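Local structure of nuclear transport factor 2 family protein (Rhodopseudomonas palustris, 3DM8) at residues W35-P40 / L119-D124; I41-F46 / D127-A132; A85-Y90 / R104-T109. The protein is of unknown function but, as a SnoaL-like member of the nuclear transport factor 2 superfamily, has been proposed to be an isomerase. One frame throughout, in Å; residues are numbered along the deposited sequence.

All three contacts belong to one NTF2-type alpha+beta cone fold, in which a strongly curved mixed sheet wraps over helices. Contacts 1 and 3, about 10 Å between centres, meet through neighbouring strands 115-123 and 100-112 of that sheet, and both touch the second subunit. Contact 2, its centre about 12 Å from that of contact 1 and about 17 Å from that of contact 3, sets helix 125-133 against the loop after strand 33-38. Along the chain, 35-40 and 41-46 precede hairpin segments 85-90 and 104-109, and 119-124 and 127-132 follow. Strand 33-38 and its following loop thus join strand 115-123 and helix 125-133 at two adjoining places, where Leu123 packs on Leu128 and Pro40 on Val129.

Contact 1 (W35-P40 / L119-D124); sequences WAIYGP and LRMVLD
Strands 33-38 and 115-123 run side by side as the parallel pair of the mixed sheet of an NTF2-like alpha+beta cone, their short segments only 4° apart in direction. Three backbone bonds join them. Ala36 uses both its polar backbone atoms, its N giving to Leu119 O and its O receiving Met121 N, and Tyr38 N then reaches Met121 O in the straightest bond of the three (3.0 Å, 175° at the hydrogen).

The tight side is the face of Trp35, Ile37, Leu119 and Met121, which is lined by apolar side chains. Trp35 and Leu119 point the same way, each with CG anti to its backbone N, so that Leu119 CD2 sits 3.9 Å from the centroid of the six-membered ring as a CH-pi contact over its face. The branched Ile37 fills the next position, its CG2 touching Met121 SD at 3.8 Å and Leu123 CD2 at 3.7 Å. Helix 53-66 covers Trp35 through Val56 and Val59.

On the face of Ala36, Tyr38, Arg120 and Val122, the polar ends of Tyr38 and Arg120 are partly exposed, while Ala36 and Val122 are buried. Ala36 is small enough for the arginine, bent at chi2 (-63°), to cross above it, with CB over one guanidinium face. Arg120 NH1 forms a salt bridge with Asp34, while Tyr38 has a cation-pi partner in Arg104 of the second subunit. Past the last of the three direct bonds, a water bridges the two backbones, donating to Tyr38 O and accepting from Leu123 N.

Leu119 O is gripped twice, by Ala36 N at 2.9 Å and by Arg120 NH2 at 3.0 Å, the latter bond lying in the guanidinium plane.

Contact 2 (I41-F46 / D127-A132); sequences IDMFPF and DLVEQA
The backbone of 41-43, in a loop of the NTF2-like fold, takes up helical phi and psi angles without the regular bonds, and Met43 CA lies 8.0 Å from Val129 CA, its nearest counterpart on the C-terminal helix 125-133. With the main chains this far apart, side chains alone bridge the gap, and the contact is apolar.

Met43 and Phe44 both set out toward the helix. Long and flexible, Met43 has CG anti to its backbone N (chi1 -166°) and stays extended beyond it, so that SD crosses Val129 obliquely, 4.0 Å from CG2. On the way its CG lies over the centre of the Phe44 ring, 3.8 Å above the plane, so the Met43 methylene covers one face of that ring. Phe44 meets Leu128 tip to tip, and Val129 CG2 and Ala132 CB approach the ring edge. Leu128 and Val129 offer apolar methyl groups for the ring and the thioether to pack on, and Ala132 is small.

Leu128 continues inward onto Ile101 and Val103 of strand 100-112, so the loop is joined through the helix to the sheet. At the tip, Phe44 CE1 lies 3.7 Å from Leu128 CD2 and Phe44 CZ equally close to Leu128 CG.

Contact 3 (A85-Y90 / R104-T109); sequences ASMVRY and RMALFT
Met105 has CG anti to its carbonyl carbon (chi1 -50°), runs extended through chi2 and bends at chi3 (-69°), which swings its methyl group across to the opposite strand. Tyr90 likewise places CG anti to its carbonyl carbon (chi1 -88°) and offers its ring face. Met105 CE therefore makes a CH-pi contact over the centre of that ring, 3.5 Å from the centroid, and SD adds a Met-aromatic contact at 4.7 Å. An unbranched, polarisable thioether suits this place, since it can bend between neighbours; in one Val88 conformer CE also comes within 3.4 Å of Val88 CG2, a tight fit.

Beneath these side chains lies an antiparallel beta hairpin. Ser86 with Leu107 and Val88 with Met105 are hydrogen-bonded pairs, each closed by two N-H to O bonds, the shortest pair linking Ser86 and Leu107 at 2.8 Å between N and O in both directions. The intervening pairs, Ala85 with Phe108, Met87 with Ala106 and Arg89 with Arg104, are non-hydrogen-bonded. On their face the small Ala85 leaves room for the Phe108 ring, with CB 3.7 Å from CD2. The two arginines cross obliquely, Arg89 CD over a face of the Arg104 guanidinium; this proximity of like charges is probably eased by Glu75, which forms a salt bridge with Arg104 NH2.

The Ala106 face turns to the second subunit, where Ala106 meets its own copy and Met87 packs on Val122 of that chain. Tyr90 lies against Leu13 of helix 5-19, while the hairpin is flanked in the sheet by strand 67-79 beside 83-94 and strand 115-123 beside 100-112.

Contact 1 (W35-P40 / L119-D124)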
ATOM      1  N   TRP A  35      -4.694   6.623 -13.495  1.00 13.98           N
ATOM      2  CA  TRP A  35      -3.585   5.825 -12.947  1.00 13.67           C
ATOM      3  C   TRP A  35      -2.659   6.606 -12.043  1.00 13.33           C
ATOM      4  O   TRP A  35      -2.356   7.803 -12.285  1.00 14.41           O
ATOM      5  CB  TRP A  35      -2.751   5.312 -14.144  1.00 13.38           C
ATOM      6  CG  TRP A  35      -1.413   4.637 -13.938  1.00 12.34           C
ATOM      7  CD1 TRP A  35      -0.197   5.237 -13.684  1.00 13.44           C
ATOM      8  CD2 TRP A  35      -1.123   3.268 -14.187  1.00 11.41           C
ATOM      9  NE1 TRP A  35       0.797   4.297 -13.676  1.00 13.85           N
ATOM     10  CE2 TRP A  35       0.254   3.078 -13.997  1.00 13.05           C
ATOM     11  CE3 TRP A  35      -1.895   2.178 -14.546  1.00 14.23           C
ATOM     12  CZ2 TRP A  35       0.851   1.846 -14.166  1.00 13.71           C
ATOM     13  CZ3 TRP A  35      -1.325   0.949 -14.646  1.00 13.92           C
ATOM     14  CH2 TRP A  35       0.028   0.763 -14.460  1.00 15.00           C
ATOM     15  N   ALA A  36      -2.193   5.950 -10.977  1.00 13.44           N
ATOM     16  CA  ALA A  36      -1.063   6.545 -10.192  1.00 12.96           C
ATOM     17  C   ALA A  36      -0.271   5.525  -9.457  1.00 13.70           C
ATOM     18  O   ALA A  36      -0.802   4.631  -8.794  1.00 12.30           O
ATOM     19  CB  ALA A  36      -1.561   7.681  -9.194  1.00 13.53           C
ATOM     20  N   ILE A  37       1.045   5.683  -9.528  1.00 13.05           N
ATOM     21  CA  ILE A  37       1.931   4.910  -8.675  1.00 13.87           C
ATOM     22  C   ILE A  37       2.699   5.892  -7.851  1.00 14.38           C
ATOM     23  O   ILE A  37       3.345   6.739  -8.399  1.00 13.72           O
ATOM     24  CB  ILE A  37       2.958   4.045  -9.449  1.00 13.96           C
ATOM     25  CG1 ILE A  37       2.302   3.060 -10.382  1.00 14.52           C
ATOM     26  CG2 ILE A  37       3.887   3.279  -8.447  1.00 16.23           C
ATOM     27  CD1 ILE A  37       3.339   2.482 -11.390  1.00 15.64           C
ATOM     28  N   TYR A  38       2.596   5.786  -6.534  1.00 14.76           N
ATOM     29  CA  TYR A  38       3.182   6.801  -5.661  1.00 15.59           C
ATOM     30  C   TYR A  38       4.627   6.450  -5.364  1.00 15.59           C
ATOM     31  O   TYR A  38       4.932   5.540  -4.616  1.00 17.03           O
ATOM     32  CB  TYR A  38       2.377   6.968  -4.362  1.00 15.76           C
ATOM     33  CG  TYR A  38       0.974   7.452  -4.659  1.00 16.99           C
ATOM     34  CD1 TYR A  38      -0.100   6.578  -4.604  1.00 18.07           C
ATOM     35  CD2 TYR A  38       0.731   8.757  -5.064  1.00 19.00           C
ATOM     36  CE1 TYR A  38      -1.355   6.969  -4.898  1.00 17.93           C
ATOM     37  CE2 TYR A  38      -0.572   9.165  -5.368  1.00 21.95           C
ATOM     38  CZ  TYR A  38      -1.605   8.239  -5.287  1.00 19.93           C
ATOM     39  OH  TYR A  38      -2.921   8.552  -5.560  1.00 24.18           O
ATOM     40  N   GLY A  39       5.529   7.248  -5.918  1.00 15.09           N
ATOM     41  CA  GLY A  39       6.938   7.065  -5.617  1.00 14.49           C
ATOM     42  C   GLY A  39       7.786   8.162  -6.226  1.00 15.06           C
ATOM     43  O   GLY A  39       7.266   9.049  -6.892  1.00 14.51           O
ATOM     44  N   PRO A  40       9.087   8.117  -5.982  1.00 15.90           N
ATOM     45  CA  PRO A  40       9.933   9.276  -6.243  1.00 16.51           C
ATOM     46  C   PRO A  40      10.336   9.368  -7.686  1.00 16.47           C
ATOM     47  O   PRO A  40      11.186   8.610  -8.153  1.00 16.29           O
ATOM     48  CB  PRO A  40      11.168   9.029  -5.376  1.00 16.59           C
ATOM     49  CG  PRO A  40      11.201   7.646  -5.070  1.00 15.29           C
ATOM     50  CD  PRO A  40       9.783   7.075  -5.224  1.00 16.56           C
ATOM     51  N   LEU A 119      -6.239   2.628 -11.375  1.00 13.70           N
ATOM     52  CA  LEU A 119      -5.209   1.971 -10.608  1.00 12.96           C
ATOM     53  C   LEU A 119      -4.489   2.922  -9.696  1.00 13.59           C
ATOM     54  O   LEU A 119      -4.157   4.072 -10.080  1.00 12.68           O
ATOM     55  CB  LEU A 119      -4.210   1.270 -11.560  1.00 13.93           C
ATOM     56  CG  LEU A 119      -3.045   0.523 -10.929  1.00 14.44           C
ATOM     57  CD1 LEU A 119      -2.664  -0.714 -11.785  1.00 13.11           C
ATOM     58  CD2 LEU A 119      -1.735   1.397 -10.667  1.00 13.12           C
ATOM     59  N   ARG A 120      -4.280   2.452  -8.470  1.00 13.57           N
ATOM     60  CA  ARG A 120      -3.496   3.166  -7.475  1.00 13.27           C
ATOM     61  C   ARG A 120      -2.572   2.173  -6.809  1.00 14.18           C
ATOM     62  O   ARG A 120      -2.984   1.069  -6.415  1.00 13.97           O
ATOM     63  CB  ARG A 120      -4.385   3.810  -6.411  1.00 15.41           C
ATOM     64  CG  ARG A 120      -5.263   4.966  -6.877  1.00 14.74           C
ATOM     65  CD  ARG A 120      -4.427   6.134  -7.351  1.00 18.58           C
ATOM     66  NE  ARG A 120      -5.226   7.314  -7.639  1.00 16.32           N
ATOM     67  CZ  ARG A 120      -5.762   7.564  -8.829  1.00 16.62           C
ATOM     68  NH1 ARG A 120      -6.453   8.647  -9.036  1.00 18.29           N
ATOM     69  NH2 ARG A 120      -5.562   6.734  -9.810  1.00 14.87           N
ATOM     70  N   MET A 121      -1.310   2.524  -6.792  1.00 13.20           N
ATOM     71  CA  MET A 121      -0.288   1.703  -6.173  1.00 13.46           C
ATOM     72  C   MET A 121       0.536   2.469  -5.179  1.00 12.95           C
ATOM     73  O   MET A 121       1.029   3.519  -5.470  1.00 11.17           O
ATOM     74  CB  MET A 121       0.639   1.103  -7.220  1.00 14.71           C
ATOM     75  CG  MET A 121       1.737   0.333  -6.576  1.00 19.17           C
ATOM     76  SD  MET A 121       2.957  -0.335  -7.690  1.00 29.28           S
ATOM     77  CE  MET A 121       1.796  -1.535  -8.322  1.00 27.73           C
ATOM     78  N   VAL A 122       0.655   1.891  -4.000  1.00 12.37           N
ATOM     79  CA  VAL A 122       1.565   2.322  -2.919  1.00 13.83           C
ATOM     80  C   VAL A 122       2.595   1.246  -2.728  1.00 14.45           C
ATOM     81  O   VAL A 122       2.278   0.075  -2.579  1.00 15.69           O
ATOM     82  CB  VAL A 122       0.798   2.470  -1.567  1.00 14.95           C
ATOM     83  CG1 VAL A 122       1.697   3.128  -0.499  1.00 20.30           C
ATOM     84  CG2 VAL A 122      -0.411   3.288  -1.797  1.00 20.44           C
ATOM     85  N   LEU A 123       3.855   1.638  -2.669  1.00 15.04           N
ATOM     86  CA  LEU A 123       4.890   0.696  -2.291  1.00 16.52           C
ATOM     87  C   LEU A 123       5.913   1.233  -1.328  1.00 16.36           C
ATOM     88  O   LEU A 123       5.894   2.406  -0.960  1.00 16.04           O
ATOM     89  CB  LEU A 123       5.635   0.236  -3.528  1.00 17.99           C
ATOM     90  CG  LEU A 123       6.342   1.352  -4.254  1.00 19.00           C
ATOM     91  CD1 LEU A 123       7.594   0.798  -4.802  1.00 27.66           C
ATOM     92  CD2 LEU A 123       5.442   1.898  -5.351  1.00 23.85           C
ATOM     93  N   ASP A 124       6.689   0.296  -0.806  1.00 15.62           N
ATOM     94  CA  ASP A 124       7.729   0.611   0.224  1.00 15.63           C
ATOM     95  C   ASP A 124       8.903   1.227  -0.527  1.00 17.06           C
ATOM     96  O   ASP A 124       9.875   0.582  -0.932  1.00 17.10           O
ATOM     97  CB  ASP A 124       8.061  -0.625   1.103  1.00 15.91           C
ATOM     98  CG  ASP A 124       9.023  -0.283   2.266  1.00 17.96           C
ATOM     99  OD1 ASP A 124       9.591   0.841   2.280  1.00 20.22           O
ATOM    100  OD2 ASP A 124       9.320  -1.169   3.100  1.00 18.02           O
TER
HETATM  101  O   HOH W   1       4.298   4.438  -2.345  1.00 17.49           O

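Contact 2 (I41-F46 / D127-A132)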
ATOM      1  N   ILE A  41       9.756  10.343  -8.372  1.00 17.29           N
ATOM      2  CA  ILE A  41       9.891  10.423  -9.828  1.00 16.50           C
ATOM      3  C   ILE A  41      11.286  10.847 -10.215  1.00 17.22           C
ATOM      4  O   ILE A  41      11.670  10.675 -11.361  1.00 17.06           O
ATOM      5  CB  ILE A  41       8.851  11.323 -10.524  1.00 18.02           C
ATOM      6  CG1 ILE A  41       8.968  12.776 -10.126  1.00 19.80           C
ATOM      7  CG2 ILE A  41       7.424  10.791 -10.328  1.00 17.59           C
ATOM      8  CD1 ILE A  41       8.110  13.636 -10.948  1.00 24.08           C
ATOM      9  N   ASP A  42      12.045  11.401  -9.264  1.00 17.27           N
ATOM     10  CA  ASP A  42      13.421  11.838  -9.560  0.50 17.85           C
ATOM     11  C   ASP A  42      14.308  10.644  -9.818  1.00 17.07           C
ATOM     12  O   ASP A  42      15.248  10.705 -10.622  1.00 18.16           O
ATOM     13  CB  ASP A  42      14.032  12.669  -8.429  0.50 18.32           C
ATOM     14  CG  ASP A  42      13.375  14.004  -8.271  0.50 20.52           C
ATOM     15  OD1 ASP A  42      12.577  14.392  -9.153  0.50 22.70           O
ATOM     16  OD2 ASP A  42      13.658  14.651  -7.250  0.50 24.08           O
ATOM     17  N   MET A  43      14.022   9.570  -9.124  1.00 16.05           N
ATOM     18  CA  MET A  43      14.733   8.326  -9.328  1.00 16.33           C
ATOM     19  C   MET A  43      14.075   7.449 -10.377  1.00 15.94           C
ATOM     20  O   MET A  43      14.752   6.837 -11.201  1.00 15.07           O
ATOM     21  CB  MET A  43      14.822   7.513  -8.065  1.00 17.84           C
ATOM     22  CG  MET A  43      15.836   6.439  -8.267  1.00 20.73           C
ATOM     23  SD  MET A  43      16.410   5.767  -6.751  1.00 28.33           S
ATOM     24  CE  MET A  43      17.129   4.209  -7.286  1.00 30.65           C
ATOM     25  N   PHE A  44      12.746   7.382 -10.307  1.00 13.91           N
ATOM     26  CA  PHE A  44      11.945   6.517 -11.204  1.00 15.96           C
ATOM     27  C   PHE A  44      10.935   7.342 -12.008  1.00 15.54           C
ATOM     28  O   PHE A  44       9.812   7.568 -11.558  1.00 16.82           O
ATOM     29  CB  PHE A  44      11.223   5.440 -10.410  1.00 16.39           C
ATOM     30  CG  PHE A  44      12.102   4.683  -9.468  1.00 17.74           C
ATOM     31  CD1 PHE A  44      12.071   4.951  -8.108  1.00 18.82           C
ATOM     32  CD2 PHE A  44      12.932   3.700  -9.925  1.00 19.91           C
ATOM     33  CE1 PHE A  44      12.885   4.230  -7.228  1.00 20.89           C
ATOM     34  CE2 PHE A  44      13.765   2.998  -9.051  1.00 21.79           C
ATOM     35  CZ  PHE A  44      13.731   3.251  -7.723  1.00 18.44           C
ATOM     36  N   PRO A  45      11.323   7.798 -13.218  1.00 15.82           N
ATOM     37  CA  PRO A  45      10.498   8.788 -13.886  1.00 15.86           C
ATOM     38  C   PRO A  45       9.142   8.242 -14.320  1.00 15.78           C
ATOM     39  O   PRO A  45       8.214   9.005 -14.630  1.00 15.25           O
ATOM     40  CB  PRO A  45      11.312   9.162 -15.131  1.00 16.52           C
ATOM     41  CG  PRO A  45      12.640   8.631 -14.927  1.00 17.99           C
ATOM     42  CD  PRO A  45      12.636   7.626 -13.853  1.00 17.12           C
ATOM     43  N   PHE A  46       9.065   6.925 -14.297  1.00 14.85           N
ATOM     44  CA  PHE A  46       7.849   6.224 -14.667  1.00 15.69           C
ATOM     45  C   PHE A  46       6.793   6.171 -13.555  1.00 14.48           C
ATOM     46  O   PHE A  46       5.642   5.759 -13.786  1.00 14.58           O
ATOM     47  CB  PHE A  46       8.164   4.848 -15.229  1.00 15.89           C
ATOM     48  CG  PHE A  46       9.067   4.032 -14.382  1.00 16.32           C
ATOM     49  CD1 PHE A  46      10.390   3.836 -14.751  1.00 21.04           C
ATOM     50  CD2 PHE A  46       8.619   3.461 -13.230  1.00 16.41           C
ATOM     51  CE1 PHE A  46      11.237   3.092 -13.966  1.00 20.42           C
ATOM     52  CE2 PHE A  46       9.465   2.665 -12.463  1.00 17.69           C
ATOM     53  CZ  PHE A  46      10.780   2.502 -12.848  1.00 18.69           C
ATOM     54  N   ASP A 127      12.562   1.462   1.076  1.00 17.92           N
ATOM     55  CA  ASP A 127      13.266   0.186   0.946  1.00 18.70           C
ATOM     56  C   ASP A 127      13.711   0.014  -0.493  1.00 17.46           C
ATOM     57  O   ASP A 127      14.853  -0.405  -0.772  1.00 18.92           O
ATOM     58  CB  ASP A 127      12.393  -0.979   1.369  1.00 18.49           C
ATOM     59  CG  ASP A 127      13.157  -2.250   1.475  1.00 21.07           C
ATOM     60  OD1 ASP A 127      12.706  -3.242   0.907  1.00 29.42           O
ATOM     61  OD2 ASP A 127      14.203  -2.264   2.133  1.00 28.25           O
ATOM     62  N   LEU A 128      12.854   0.449  -1.416  1.00 17.51           N
ATOM     63  CA  LEU A 128      13.169   0.325  -2.865  1.00 16.95           C
ATOM     64  C   LEU A 128      14.394   1.170  -3.182  1.00 16.93           C
ATOM     65  O   LEU A 128      15.352   0.714  -3.825  1.00 18.08           O
ATOM     66  CB  LEU A 128      11.993   0.760  -3.774  1.00 16.77           C
ATOM     67  CG  LEU A 128      12.181   0.949  -5.276  1.00 15.61           C
ATOM     68  CD1 LEU A 128      12.801  -0.267  -5.997  1.00 17.55           C
ATOM     69  CD2 LEU A 128      10.856   1.391  -6.012  1.00 16.87           C
ATOM     70  N   VAL A 129      14.382   2.413  -2.717  1.00 17.75           N
ATOM     71  CA  VAL A 129      15.468   3.375  -3.049  1.00 18.02           C
ATOM     72  C   VAL A 129      16.757   2.861  -2.434  1.00 19.52           C
ATOM     73  O   VAL A 129      17.817   2.919  -3.049  1.00 19.75           O
ATOM     74  CB  VAL A 129      15.188   4.860  -2.593  1.00 17.31           C
ATOM     75  CG1 VAL A 129      16.505   5.672  -2.559  1.00 18.04           C
ATOM     76  CG2 VAL A 129      14.143   5.546  -3.487  1.00 17.67           C
ATOM     77  N   GLU A 130      16.672   2.371  -1.203  1.00 20.63           N
ATOM     78  CA  GLU A 130      17.865   1.864  -0.534  1.00 22.06           C
ATOM     79  C   GLU A 130      18.495   0.716  -1.282  1.00 22.18           C
ATOM     80  O   GLU A 130      19.744   0.632  -1.453  1.00 21.29           O
ATOM     81  CB  GLU A 130      17.585   1.432   0.891  1.00 24.21           C
ATOM     82  CG  GLU A 130      17.398   2.619   1.812  1.00 27.64           C
ATOM     83  CD  GLU A 130      18.137   2.490   3.137  1.00 31.57           C
ATOM     84  OE1 GLU A 130      18.173   1.370   3.713  1.00 33.47           O
ATOM     85  OE2 GLU A 130      18.655   3.534   3.619  1.00 30.26           O
ATOM     86  N   GLN A 131      17.637  -0.190  -1.722  1.00 20.36           N
ATOM     87  CA  GLN A 131      18.118  -1.372  -2.457  1.00 20.18           C
ATOM     88  C   GLN A 131      18.729  -0.986  -3.786  1.00 20.32           C
ATOM     89  O   GLN A 131      19.767  -1.544  -4.198  1.00 20.69           O
ATOM     90  CB  GLN A 131      16.986  -2.359  -2.708  1.00 20.42           C
ATOM     91  CG  GLN A 131      16.520  -3.130  -1.529  1.00 20.69           C
ATOM     92  CD  GLN A 131      15.389  -4.051  -1.948  1.00 21.22           C
ATOM     93  OE1 GLN A 131      15.620  -5.113  -2.549  1.00 18.35           O
ATOM     94  NE2 GLN A 131      14.160  -3.639  -1.666  1.00 19.36           N
ATOM     95  N   ALA A 132      18.122  -0.002  -4.442  1.00 19.72           N
ATOM     96  CA  ALA A 132      18.600   0.439  -5.770  1.00 20.99           C
ATOM     97  C   ALA A 132      19.966   1.148  -5.672  1.00 21.93           C
ATOM     98  O   ALA A 132      20.834   0.998  -6.561  1.00 23.21           O
ATOM     99  CB  ALA A 132      17.552   1.349  -6.465  1.00 20.27           C
TER

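Contact 3 (A85-Y90 / R104-T109)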
ATOM      1  N   ALA A  85      -8.318  -5.313  -4.480  1.00 13.83           N
ATOM      2  CA  ALA A  85      -7.127  -4.799  -3.763  1.00 14.53           C
ATOM      3  C   ALA A  85      -6.194  -5.943  -3.464  1.00 14.66           C
ATOM      4  O   ALA A  85      -6.615  -7.069  -3.161  1.00 16.30           O
ATOM      5  CB  ALA A  85      -7.536  -4.082  -2.459  1.00 15.39           C
ATOM      6  N   SER A  86      -4.908  -5.698  -3.620  1.00 14.30           N
ATOM      7  CA  SER A  86      -3.978  -6.724  -3.245  0.50 14.90           C
ATOM      8  C   SER A  86      -2.615  -6.250  -2.904  1.00 15.10           C
ATOM      9  O   SER A  86      -2.214  -5.143  -3.235  1.00 14.97           O
ATOM     10  CB  SER A  86      -3.912  -7.775  -4.323  0.50 16.01           C
ATOM     11  OG  SER A  86      -3.387  -7.232  -5.536  0.50 18.28           O
ATOM     12  N   MET A  87      -1.976  -7.105  -2.156  1.00 13.90           N
ATOM     13  CA  MET A  87      -0.626  -6.905  -1.702  1.00 15.26           C
ATOM     14  C   MET A  87       0.259  -7.972  -2.302  1.00 16.84           C
ATOM     15  O   MET A  87       0.014  -9.155  -2.108  1.00 16.65           O
ATOM     16  CB  MET A  87      -0.554  -7.053  -0.222  1.00 15.79           C
ATOM     17  CG  MET A  87       0.858  -6.897   0.145  1.00 22.52           C
ATOM     18  SD  MET A  87       0.915  -5.283   0.912  1.00 37.67           S
ATOM     19  CE  MET A  87       0.787  -5.991   2.479  1.00 22.90           C
ATOM     20  N   VAL A  88       1.293  -7.549  -3.023  1.00 15.99           N
ATOM     21  CA  VAL A  88       2.180  -8.478  -3.696  0.50 16.85           C
ATOM     22  C   VAL A  88       3.617  -8.017  -3.619  1.00 16.69           C
ATOM     23  O   VAL A  88       3.896  -6.820  -3.567  1.00 16.35           O
ATOM     24  CB  VAL A  88       1.773  -8.686  -5.171  0.50 16.73           C
ATOM     25  CG1 VAL A  88       0.256  -8.843  -5.297  0.50 16.84           C
ATOM     26  CG2 VAL A  88       2.282  -7.556  -6.082  0.50 17.51           C
ATOM     27  N   ARG A  89       4.495  -8.996  -3.598  1.00 18.03           N
ATOM     28  CA  ARG A  89       5.944  -8.779  -3.611  1.00 18.73           C
ATOM     29  C   ARG A  89       6.531  -9.315  -4.920  1.00 18.00           C
ATOM     30  O   ARG A  89       6.224 -10.401  -5.374  1.00 17.88           O
ATOM     31  CB  ARG A  89       6.607  -9.467  -2.446  1.00 21.07           C
ATOM     32  CG  ARG A  89       7.592  -8.583  -1.744  1.00 27.31           C
ATOM     33  CD  ARG A  89       8.634  -9.346  -1.043  1.00 33.17           C
ATOM     34  NE  ARG A  89       8.215 -10.699  -0.740  1.00 37.86           N
ATOM     35  CZ  ARG A  89       9.044 -11.724  -0.869  1.00 40.47           C
ATOM     36  NH1 ARG A  89      10.279 -11.494  -1.296  1.00 41.53           N
ATOM     37  NH2 ARG A  89       8.651 -12.956  -0.571  1.00 43.42           N
ATOM     38  N   TYR A  90       7.295  -8.457  -5.545  1.00 16.23           N
ATOM     39  CA  TYR A  90       8.005  -8.768  -6.800  1.00 15.62           C
ATOM     40  C   TYR A  90       9.471  -8.939  -6.442  1.00 13.99           C
ATOM     41  O   TYR A  90      10.071  -8.065  -5.803  1.00 11.59           O
ATOM     42  CB  TYR A  90       7.965  -7.594  -7.773  1.00 17.40           C
ATOM     43  CG  TYR A  90       6.817  -7.430  -8.747  1.00 21.45           C
ATOM     44  CD1 TYR A  90       6.924  -6.497  -9.793  1.00 26.35           C
ATOM     45  CD2 TYR A  90       5.655  -8.144  -8.626  1.00 25.33           C
ATOM     46  CE1 TYR A  90       5.880  -6.307 -10.708  1.00 29.86           C
ATOM     47  CE2 TYR A  90       4.594  -7.969  -9.535  1.00 29.03           C
ATOM     48  CZ  TYR A  90       4.716  -7.049 -10.564  1.00 29.64           C
ATOM     49  OH  TYR A  90       3.688  -6.886 -11.465  1.00 33.60           O
ATOM     50  N   ARG A 104       7.703  -4.482  -2.419  1.00 15.75           N
ATOM     51  CA  ARG A 104       6.422  -4.820  -1.860  1.00 16.40           C
ATOM     52  C   ARG A 104       5.412  -3.715  -2.184  1.00 14.82           C
ATOM     53  O   ARG A 104       5.664  -2.531  -1.933  1.00 13.54           O
ATOM     54  CB  ARG A 104       6.507  -4.966  -0.350  1.00 17.69           C
ATOM     55  CG  ARG A 104       5.206  -5.371   0.173  1.00 18.96           C
ATOM     56  CD  ARG A 104       5.226  -5.579   1.650  1.00 25.76           C
ATOM     57  NE  ARG A 104       5.451  -6.997   1.972  1.00 26.64           N
ATOM     58  CZ  ARG A 104       6.578  -7.483   2.466  1.00 25.14           C
ATOM     59  NH1 ARG A 104       7.653  -6.725   2.644  1.00 27.34           N
ATOM     60  NH2 ARG A 104       6.650  -8.771   2.719  1.00 29.23           N
ATOM     61  N   MET A 105       4.295  -4.109  -2.776  1.00 13.71           N
ATOM     62  CA  MET A 105       3.341  -3.139  -3.315  1.00 13.86           C
ATOM     63  C   MET A 105       1.925  -3.480  -2.855  1.00 13.49           C
ATOM     64  O   MET A 105       1.604  -4.632  -2.636  1.00 15.15           O
ATOM     65  CB  MET A 105       3.378  -3.115  -4.842  1.00 16.74           C
ATOM     66  CG  MET A 105       4.738  -2.988  -5.472  1.00 21.87           C
ATOM     67  SD  MET A 105       4.668  -3.390  -7.271  1.00 30.22           S
ATOM     68  CE  MET A 105       4.356  -5.142  -7.222  1.00 30.23           C
ATOM     69  N   ALA A 106       1.112  -2.440  -2.730  1.00 12.21           N
ATOM     70  CA  ALA A 106      -0.322  -2.553  -2.502  1.00 11.68           C
ATOM     71  C   ALA A 106      -1.028  -1.867  -3.660  1.00 13.65           C
ATOM     72  O   ALA A 106      -0.747  -0.703  -3.977  1.00 12.89           O
ATOM     73  CB  ALA A 106      -0.703  -1.890  -1.180  1.00 13.09           C
ATOM     74  N   LEU A 107      -1.913  -2.620  -4.295  1.00 13.07           N
ATOM     75  CA  LEU A 107      -2.572  -2.264  -5.562  1.00 15.21           C
ATOM     76  C   LEU A 107      -4.096  -2.231  -5.365  1.00 14.23           C
ATOM     77  O   LEU A 107      -4.675  -3.169  -4.855  1.00 15.11           O
ATOM     78  CB  LEU A 107      -2.183  -3.366  -6.586  1.00 16.84           C
ATOM     79  CG  LEU A 107      -2.762  -3.318  -7.968  1.00 22.08           C
ATOM     80  CD1 LEU A 107      -2.081  -2.150  -8.685  1.00 27.47           C
ATOM     81  CD2 LEU A 107      -2.493  -4.646  -8.676  1.00 25.71           C
ATOM     82  N   PHE A 108      -4.720  -1.124  -5.749  1.00 14.61           N
ATOM     83  CA  PHE A 108      -6.156  -0.997  -5.818  1.00 12.94           C
ATOM     84  C   PHE A 108      -6.581  -0.736  -7.222  1.00 12.86           C
ATOM     85  O   PHE A 108      -6.094   0.216  -7.852  1.00 13.43           O
ATOM     86  CB  PHE A 108      -6.659   0.142  -4.917  1.00 14.74           C
ATOM     87  CG  PHE A 108      -6.349  -0.063  -3.442  1.00 15.31           C
ATOM     88  CD1 PHE A 108      -5.058   0.068  -2.960  1.00 18.39           C
ATOM     89  CD2 PHE A 108      -7.354  -0.387  -2.579  1.00 16.17           C
ATOM     90  CE1 PHE A 108      -4.797  -0.137  -1.613  1.00 19.03           C
ATOM     91  CE2 PHE A 108      -7.086  -0.614  -1.234  1.00 19.69           C
ATOM     92  CZ  PHE A 108      -5.784  -0.464  -0.780  1.00 18.38           C
ATOM     93  N   THR A 109      -7.482  -1.592  -7.731  1.00 11.52           N
ATOM     94  CA  THR A 109      -7.898  -1.518  -9.117  1.00 12.21           C
ATOM     95  C   THR A 109      -9.421  -1.493  -9.265  1.00 12.30           C
ATOM     96  O   THR A 109     -10.153  -2.062  -8.479  1.00 11.94           O
ATOM     97  CB  THR A 109      -7.380  -2.754  -9.912  1.00 13.08           C
ATOM     98  OG1 THR A 109      -7.711  -3.915  -9.204  1.00 13.23           O
ATOM     99  CG2 THR A 109      -5.877  -2.759 -10.011  1.00 13.34           C
TER